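Local atomic coordinates of diguanylate cyclase TpbB (Pseudomonas aeruginosa, PDB entry 4IOB), a protein that catalyses the condensation of two GTP molecules into cyclic-di-GMP, the work of its cytoplasmic GGDEF domain, within a signalling module important for biofilm formation. Residues L136-D139 with A140-M144. Residues are numbered along the deposited sequence; the frame is centred on the assembly and turned at random.
Sequences LLHD and ADMAM
His138 and Met142, one helical turn apart, meet on the outer side of helix 133-150, the crossover helix of a beta-alpha-beta unit in the GGDEF domain, and they illustrate how an amphipathic helix divides its labour. The tight side belongs to small and aliphatic residues: Ala140 rests on Phe32 and Ala124, while Leu136 reaches Leu28 and Val30, so this face lies against the central sheet. Successive i to i+4 backbone bonds hold the turn together, from Ala140 N to Leu136 O at 3.2 Å through to Ala143 N to Asp139 O at 2.9 Å, the latter nearly straight at 166°. Ala143 is itself buried, its methyl touching Ala158. The opposite flank is looser and more open to solvent. There the His138 imidazole, with CG anti to the backbone N (chi1 173°), leans along the helix toward Met142. In the methionine, chi1 of -61° sets CG anti to the carbonyl carbon and over one ring face in a CH-pi contact, 3.8 Å from the His138 ring centroid. Beyond CG the chain bends at both chi2 and chi3, and its sulfur comes in obliquely beyond the rim, Met142 SD lying 3.8 Å from His138 CE1.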
loop_
_atom_site.group_PDB
_atom_site.type_symbol
_atom_site.label_atom_id
_atom_site.label_comp_id
_atom_site.label_asym_id
_atom_site.label_seq_id
_atom_site.Cartn_x
_atom_site.Cartn_y
_atom_site.Cartn_z
ATOM N N LEU A 136 7.610 6.074 -10.692
ATOM C CA LEU A 136 6.303 5.560 -10.299
ATOM C C LEU A 136 6.262 5.280 -8.800
ATOM O O LEU A 136 5.230 5.454 -8.153
ATOM C CB LEU A 136 5.966 4.294 -11.087
ATOM C CG LEU A 136 4.489 3.902 -11.141
ATOM C CD1 LEU A 136 3.656 5.037 -11.718
ATOM C CD2 LEU A 136 4.305 2.631 -11.954
ATOM N N LEU A 137 7.394 4.848 -8.253
ATOM C CA LEU A 137 7.510 4.609 -6.821
ATOM C C LEU A 137 7.572 5.936 -6.072
ATOM O O LEU A 137 6.902 6.120 -5.055
ATOM C CB LEU A 137 8.755 3.776 -6.516
ATOM C CG LEU A 137 8.824 2.390 -7.163
ATOM C CD1 LEU A 137 10.193 1.762 -6.949
ATOM C CD2 LEU A 137 7.725 1.488 -6.625
ATOM N N HIS A 138 8.381 6.857 -6.586
ATOM C CA HIS A 138 8.531 8.177 -5.986
ATOM C C HIS A 138 7.229 8.920 -5.973
ATOM O O HIS A 138 6.921 9.636 -5.019
ATOM C CB HIS A 138 9.590 8.980 -6.732
ATOM C CG HIS A 138 9.697 10.416 -6.278
ATOM N ND1 HIS A 138 10.300 10.770 -5.128
ATOM C CD2 HIS A 138 9.257 11.600 -6.871
ATOM C CE1 HIS A 138 10.247 12.108 -4.987
ATOM N NE2 HIS A 138 9.609 12.614 -6.055
ATOM N N ASP A 139 6.447 8.756 -7.036
ATOM C CA ASP A 139 5.147 9.408 -7.136
ATOM C C ASP A 139 4.170 8.852 -6.106
ATOM O O ASP A 139 3.456 9.607 -5.446
ATOM C CB ASP A 139 4.574 9.253 -8.546
ATOM C CG ASP A 139 5.378 10.008 -9.587
ATOM O OD1 ASP A 139 6.372 10.665 -9.210
ATOM O OD2 ASP A 139 5.015 9.947 -10.781
ATOM N N ALA A 140 4.142 7.530 -5.972
ATOM C CA ALA A 140 3.282 6.883 -4.990
ATOM C C ALA A 140 3.720 7.259 -3.581
ATOM O O ALA A 140 2.911 7.301 -2.655
ATOM C CB ALA A 140 3.311 5.374 -5.172
ATOM N N ASP A 141 5.012 7.534 -3.432
ATOM C CA ASP A 141 5.580 7.913 -2.145
ATOM C C ASP A 141 5.134 9.319 -1.754
ATOM O O ASP A 141 4.676 9.547 -0.635
ATOM C CB ASP A 141 7.107 7.841 -2.201
ATOM C CG ASP A 141 7.749 7.926 -0.831
ATOM O OD1 ASP A 141 7.013 7.874 0.177
ATOM O OD2 ASP A 141 8.990 8.040 -0.760
ATOM N N MET A 142 5.267 10.258 -2.686
ATOM C CA MET A 142 4.909 11.647 -2.429
ATOM C C MET A 142 3.404 11.820 -2.248
ATOM O O MET A 142 2.957 12.548 -1.362
ATOM C CB MET A 142 5.416 12.552 -3.554
ATOM C CG MET A 142 6.927 12.538 -3.723
ATOM S SD MET A 142 7.804 12.902 -2.188
ATOM C CE MET A 142 7.175 14.537 -1.816
ATOM N N ALA A 143 2.627 11.150 -3.091
ATOM C CA ALA A 143 1.175 11.199 -2.985
ATOM C C ALA A 143 0.724 10.616 -1.651
ATOM O O ALA A 143 -0.315 10.997 -1.113
ATOM C CB ALA A 143 0.531 10.448 -4.140
ATOM N N MET A 144 1.518 9.689 -1.123
ATOM C CA MET A 144 1.210 9.051 0.150
ATOM C C MET A 144 1.610 9.948 1.319
ATOM O O MET A 144 1.099 9.802 2.430
ATOM C CB MET A 144 1.906 7.691 0.247
ATOM C CG MET A 144 1.556 6.894 1.493
ATOM S SD MET A 144 2.510 7.403 2.934
ATOM C CE MET A 144 4.139 6.811 2.481
#